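Local atomic coordinates of methanogen homoaconitase large subunit (PDB entry 4KP2), a protein that catalyses, with its small subunit partner, the reversible dehydration of (R)-homocitrate to cis-homoaconitate and the hydration of that intermediate to homoisocitrate, using a [4Fe-4S] cluster. Residues I192-C197 with C229-E234; I200-A205 with P301-P306. One frame throughout, in Å; residues are numbered along the deposited sequence.

Both contacts are made by helix 189-200 and the loop that follows it, and the two are neighbours, with centres about 8 Å apart. Contact 1 is the buried one, apolar throughout, its centre about 10 Å from the centre of the chain; contact 2 is a salt bridge at the surface, its centre about 17 Å from the centre of the chain. They touch each other: C197 O lies 3.7 Å from D302 CB, and E234 O lies 3.6 Å from R202 CB. Contact 1 is the one nearer the probable cluster site, the side chain of M231 being about 9 Å from that of C323, a predicted ligand of the [4Fe-4S] cluster, whereas contact 2 lies away from the cluster ligands.

Contact 1 of 2, residues I192-C197 with C229-E234; sequences IVLRVC and CNMAIE
M231 reaches across to helix 189-200 and makes every close contact between 192-197 and 229-234, meeting V193, L194 and C197. The root of its side chain rests on V193: M231 CB lies 3.6 Å from V193 CG2, and M231 CG faces both methyls, 3.8 Å from V193 CG1 and from V193 CG2. Beyond CG the chain bends twice, at chi2 (-107°) and chi3 (-56°), which takes it across the helix face and turns the terminal methyl back to the side where L194 and C197 meet it. There M231 CE comes to 3.7 Å from L194 CD2 and 4.0 Å from C197 SG. L194 leaves the helix pointing away from M231, and its end comes back within touch. V193 and C197, one helical turn apart, both start out toward the methionine. No hydrogen bond crosses between the segments, and all four touching residues are buried.

In the next shell, V193 also packs on T227 and L228 of helix 222-230, and L194 on Q294 and A296 of strand 294-296. M231 is the first residue to leave helical geometry after helix 222-230. Its neighbour N230 touches C323 and hydrogen-bonds N405, while E234 hydrogen-bonds H140. This is helix-to-helix-end packing in a buried apolar core of the aconitase fold, joined through N230 to the loop bearing C323, a predicted [4Fe-4S] cluster ligand.

Contact 2 of 2, residues I200-A205 with P301-P306; sequences IGRRGA and PDNVKP
R202 lays its side chain across the carboxylate of D302, and this one pair carries nearly all the contact between 200-205 and 301-306, joining the loop after helix 189-200 to the one leading into strand 304-306. The backbones come closest here too, R202 CA lying 5.3 Å from D302 CA. In both residues CG stands between the backbone N and carbonyl carbon (chi1 58° in R202), which sets the two side chains across each other, with R202 CB 3.6 Å from D302 CG. Extended from CG to NE, the arginine crosses the carboxylate at a slant, R202 CG lying 3.3 Å from D302 OD2. At the end, R202 NH2 forms a salt bridge with D302 OD1; the modelled 2.4 Å is very short and doubtful in detail, and the N-H...O angle is only 125°. D302 OD2 lies 3.0 Å from the same R202 NH2, over one face of the guanidinium, whose plane is 72° from the carboxylate's. G201, the first residue after helix 189-200 to leave helical geometry, with positive phi, brings its carbonyl carbon to 4.1 Å from D302 CB. R202 also touches a crystal neighbour, which may influence its conformation.

The chemistry is that of a surface ion pair held through one arginine nitrogen, probably screened by solvent; its existence deserves more trust than its details.

Contact 1 of 2, residues I192-C197 with C229-E234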
loop_
_atom_site.group_PDB
_atom_site.type_symbol
_atom_site.label_atom_id
_atom_site.label_comp_id
_atom_site.label_asym_id
_atom_site.label_seq_id
_atom_site.Cartn_x
_atom_site.Cartn_y
_atom_site.Cartn_z
ATOM N N ILE A 192 -5.171 -27.137 -8.845
ATOM C CA ILE A 192 -6.303 -28.012 -9.121
ATOM C C ILE A 192 -7.381 -27.298 -9.927
ATOM O O ILE A 192 -7.851 -27.814 -10.941
ATOM C CB ILE A 192 -6.910 -28.557 -7.819
ATOM C CG1 ILE A 192 -5.889 -29.429 -7.089
ATOM C CG2 ILE A 192 -8.169 -29.354 -8.109
ATOM C CD1 ILE A 192 -6.307 -29.823 -5.694
ATOM N N VAL A 193 -7.767 -26.106 -9.479
ATOM C CA VAL A 193 -8.823 -25.351 -10.146
ATOM C C VAL A 193 -8.382 -24.879 -11.532
ATOM O O VAL A 193 -9.209 -24.704 -12.428
ATOM C CB VAL A 193 -9.314 -24.159 -9.289
ATOM C CG1 VAL A 193 -8.261 -23.063 -9.225
ATOM C CG2 VAL A 193 -10.627 -23.618 -9.834
ATOM N N LEU A 194 -7.078 -24.689 -11.710
ATOM C CA LEU A 194 -6.538 -24.340 -13.017
ATOM C C LEU A 194 -6.635 -25.530 -13.963
ATOM O O LEU A 194 -6.780 -25.362 -15.171
ATOM C CB LEU A 194 -5.087 -23.871 -12.906
ATOM C CG LEU A 194 -4.859 -22.416 -12.496
ATOM C CD1 LEU A 194 -3.373 -22.121 -12.390
ATOM C CD2 LEU A 194 -5.525 -21.476 -13.488
ATOM N N ARG A 195 -6.555 -26.733 -13.407
ATOM C CA ARG A 195 -6.681 -27.945 -14.208
ATOM C C ARG A 195 -8.130 -28.129 -14.642
ATOM O O ARG A 195 -8.410 -28.680 -15.707
ATOM C CB ARG A 195 -6.214 -29.164 -13.414
ATOM C CG ARG A 195 -6.114 -30.433 -14.240
ATOM C CD ARG A 195 -5.042 -30.298 -15.309
ATOM N NE ARG A 195 -4.958 -31.485 -16.154
ATOM C CZ ARG A 195 -5.665 -31.657 -17.266
ATOM N NH1 ARG A 195 -6.512 -30.719 -17.667
ATOM N NH2 ARG A 195 -5.524 -32.768 -17.976
ATOM N N VAL A 196 -9.049 -27.656 -13.806
ATOM C CA VAL A 196 -10.475 -27.757 -14.087
ATOM C C VAL A 196 -10.865 -26.840 -15.243
ATOM O O VAL A 196 -11.719 -27.185 -16.063
ATOM C CB VAL A 196 -11.313 -27.409 -12.839
ATOM C CG1 VAL A 196 -12.799 -27.488 -13.146
ATOM C CG2 VAL A 196 -10.959 -28.338 -11.690
ATOM N N CYS A 197 -10.221 -25.679 -15.314
ATOM C CA CYS A 197 -10.561 -24.673 -16.316
ATOM C C CYS A 197 -10.174 -25.077 -17.740
ATOM O O CYS A 197 -10.586 -24.430 -18.702
ATOM C CB CYS A 197 -9.928 -23.324 -15.959
ATOM S SG CYS A 197 -10.493 -22.600 -14.398
ATOM N N CYS A 229 -14.340 -22.454 -5.955
ATOM C CA CYS A 229 -15.588 -21.764 -6.262
ATOM C C CYS A 229 -15.345 -20.354 -6.788
ATOM O O CYS A 229 -16.222 -19.757 -7.409
ATOM C CB CYS A 229 -16.492 -21.716 -5.029
ATOM S SG CYS A 229 -17.034 -23.336 -4.443
ATOM N N ASN A 230 -14.151 -19.828 -6.538
ATOM C CA ASN A 230 -13.805 -18.479 -6.969
ATOM C C ASN A 230 -13.596 -18.390 -8.477
ATOM O O ASN A 230 -13.947 -17.389 -9.105
ATOM C CB ASN A 230 -12.551 -17.987 -6.244
ATOM C CG ASN A 230 -12.193 -16.557 -6.602
ATOM O OD1 ASN A 230 -11.558 -16.299 -7.625
ATOM N ND2 ASN A 230 -12.599 -15.618 -5.756
ATOM N N MET A 231 -13.027 -19.444 -9.053
ATOM C CA MET A 231 -12.694 -19.456 -10.471
ATOM C C MET A 231 -13.815 -20.067 -11.304
ATOM O O MET A 231 -13.571 -20.612 -12.379
ATOM C CB MET A 231 -11.402 -20.238 -10.702
ATOM C CG MET A 231 -10.259 -19.844 -9.784
ATOM S SD MET A 231 -8.984 -18.898 -10.634
ATOM C CE MET A 231 -8.559 -20.026 -11.958
ATOM N N ALA A 232 -15.043 -19.974 -10.804
ATOM C CA ALA A 232 -16.193 -20.529 -11.507
ATOM C C ALA A 232 -16.585 -19.659 -12.698
ATOM O O ALA A 232 -16.920 -20.170 -13.767
ATOM C CB ALA A 232 -17.368 -20.693 -10.557
ATOM N N ILE A 233 -16.538 -18.345 -12.505
ATOM C CA ILE A 233 -16.898 -17.395 -13.553
ATOM C C ILE A 233 -15.877 -17.416 -14.693
ATOM O O ILE A 233 -16.203 -17.111 -15.841
ATOM C CB ILE A 233 -17.039 -15.963 -12.985
ATOM C CG1 ILE A 233 -17.546 -14.995 -14.057
ATOM C CG2 ILE A 233 -15.721 -15.479 -12.399
ATOM C CD1 ILE A 233 -18.870 -15.401 -14.661
ATOM N N GLU A 234 -14.646 -17.802 -14.374
ATOM C CA GLU A 234 -13.576 -17.851 -15.364
ATOM C C GLU A 234 -13.815 -18.955 -16.387
ATOM O O GLU A 234 -13.207 -18.968 -17.456
ATOM C CB GLU A 234 -12.222 -18.049 -14.679
ATOM C CG GLU A 234 -11.940 -17.046 -13.572
ATOM C CD GLU A 234 -11.897 -15.614 -14.073
ATOM O OE1 GLU A 234 -11.532 -15.400 -15.249
ATOM O OE2 GLU A 234 -12.227 -14.700 -13.289
#

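Contact 2 of 2, residues I200-A205 with P301-P306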
loop_
_atom_site.group_PDB
_atom_site.type_symbol
_atom_site.label_atom_id
_atom_site.label_comp_id
_atom_site.label_asym_id
_atom_site.label_seq_id
_atom_site.Cartn_x
_atom_site.Cartn_y
_atom_site.Cartn_z
ATOM N N ILE A 200 -12.815 -28.064 -18.996
ATOM C CA ILE A 200 -14.097 -27.411 -19.219
ATOM C C ILE A 200 -13.989 -26.297 -20.255
ATOM O O ILE A 200 -14.709 -26.293 -21.254
ATOM C CB ILE A 200 -14.659 -26.831 -17.910
ATOM C CG1 ILE A 200 -14.894 -27.949 -16.893
ATOM C CG2 ILE A 200 -15.945 -26.069 -18.178
ATOM C CD1 ILE A 200 -15.538 -27.480 -15.608
ATOM N N GLY A 201 -13.084 -25.354 -20.015
ATOM C CA GLY A 201 -12.903 -24.226 -20.910
ATOM C C GLY A 201 -13.375 -22.930 -20.283
ATOM O O GLY A 201 -14.064 -22.942 -19.265
ATOM N N ARG A 202 -13.006 -21.807 -20.893
ATOM C CA ARG A 202 -13.380 -20.497 -20.371
ATOM C C ARG A 202 -14.845 -20.175 -20.653
ATOM O O ARG A 202 -15.383 -19.197 -20.135
ATOM C CB ARG A 202 -12.484 -19.403 -20.955
ATOM C CG ARG A 202 -12.497 -19.325 -22.474
ATOM C CD ARG A 202 -11.725 -18.110 -22.968
ATOM N NE ARG A 202 -11.474 -18.163 -24.405
ATOM C CZ ARG A 202 -10.298 -18.466 -24.947
ATOM N NH1 ARG A 202 -10.159 -18.495 -26.264
ATOM N NH2 ARG A 202 -9.257 -18.736 -24.174
ATOM N N ARG A 203 -15.484 -21.003 -21.471
ATOM C CA ARG A 203 -16.879 -20.787 -21.832
ATOM C C ARG A 203 -17.651 -22.101 -21.814
ATOM O O ARG A 203 -18.785 -22.170 -22.289
ATOM C CB ARG A 203 -16.971 -20.147 -23.217
ATOM C CG ARG A 203 -18.049 -19.085 -23.348
ATOM C CD ARG A 203 -18.165 -18.610 -24.788
ATOM N NE ARG A 203 -18.852 -17.327 -24.895
ATOM C CZ ARG A 203 -18.229 -16.154 -24.961
ATOM N NH1 ARG A 203 -16.904 -16.104 -24.933
ATOM N NH2 ARG A 203 -18.929 -15.032 -25.058
ATOM N N GLY A 204 -17.036 -23.141 -21.259
ATOM C CA GLY A 204 -17.641 -24.460 -21.237
ATOM C C GLY A 204 -18.557 -24.693 -20.051
ATOM O O GLY A 204 -18.828 -25.834 -19.682
ATOM N N ALA A 205 -19.038 -23.609 -19.452
ATOM C CA ALA A 205 -19.924 -23.710 -18.300
ATOM C C ALA A 205 -20.890 -22.534 -18.243
ATOM O O ALA A 205 -21.458 -22.240 -17.192
ATOM C CB ALA A 205 -19.113 -23.794 -17.018
ATOM N N PRO A 301 -7.610 -17.363 -18.752
ATOM C CA PRO A 301 -7.508 -18.327 -17.650
ATOM C C PRO A 301 -7.605 -19.776 -18.119
ATOM O O PRO A 301 -7.254 -20.678 -17.358
ATOM C CB PRO A 301 -8.719 -17.985 -16.774
ATOM C CG PRO A 301 -9.050 -16.575 -17.110
ATOM C CD PRO A 301 -8.740 -16.438 -18.567
ATOM N N ASP A 302 -8.074 -20.001 -19.343
ATOM C CA ASP A 302 -8.197 -21.362 -19.858
ATOM C C ASP A 302 -6.969 -21.807 -20.660
ATOM O O ASP A 302 -7.080 -22.597 -21.598
ATOM C CB ASP A 302 -9.487 -21.546 -20.667
ATOM C CG ASP A 302 -9.431 -20.878 -22.024
ATOM O OD1 ASP A 302 -8.771 -19.826 -22.146
ATOM O OD2 ASP A 302 -10.048 -21.411 -22.973
ATOM N N ASN A 303 -5.797 -21.312 -20.270
ATOM C CA ASN A 303 -4.554 -21.659 -20.951
ATOM C C ASN A 303 -3.390 -21.986 -20.017
ATOM O O ASN A 303 -2.484 -21.174 -19.852
ATOM C CB ASN A 303 -4.131 -20.527 -21.891
ATOM C CG ASN A 303 -4.969 -20.464 -23.152
ATOM O OD1 ASN A 303 -5.450 -21.484 -23.643
ATOM N ND2 ASN A 303 -5.142 -19.261 -23.688
ATOM N N VAL A 304 -3.403 -23.170 -19.413
ATOM C CA VAL A 304 -2.240 -23.610 -18.645
ATOM C C VAL A 304 -1.521 -24.810 -19.255
ATOM O O VAL A 304 -2.111 -25.866 -19.481
ATOM C CB VAL A 304 -2.559 -23.917 -17.162
ATOM C CG1 VAL A 304 -3.764 -24.787 -17.039
ATOM C CG2 VAL A 304 -1.398 -24.630 -16.531
ATOM N N LYS A 305 -0.237 -24.621 -19.532
ATOM C CA LYS A 305 0.653 -25.727 -19.836
ATOM C C LYS A 305 1.307 -26.099 -18.515
ATOM O O LYS A 305 1.475 -25.238 -17.651
ATOM C CB LYS A 305 1.727 -25.290 -20.829
ATOM C CG LYS A 305 1.476 -23.941 -21.482
ATOM C CD LYS A 305 0.763 -24.091 -22.812
ATOM C CE LYS A 305 0.681 -22.759 -23.535
ATOM N NZ LYS A 305 2.028 -22.142 -23.696
ATOM N N PRO A 306 1.678 -27.378 -18.344
ATOM C CA PRO A 306 2.338 -27.798 -17.101
ATOM C C PRO A 306 3.599 -26.981 -16.827
ATOM O O PRO A 306 4.163 -26.401 -17.756
ATOM C CB PRO A 306 2.687 -29.269 -17.367
ATOM C CG PRO A 306 2.621 -29.427 -18.856
ATOM C CD PRO A 306 1.551 -28.487 -19.302
#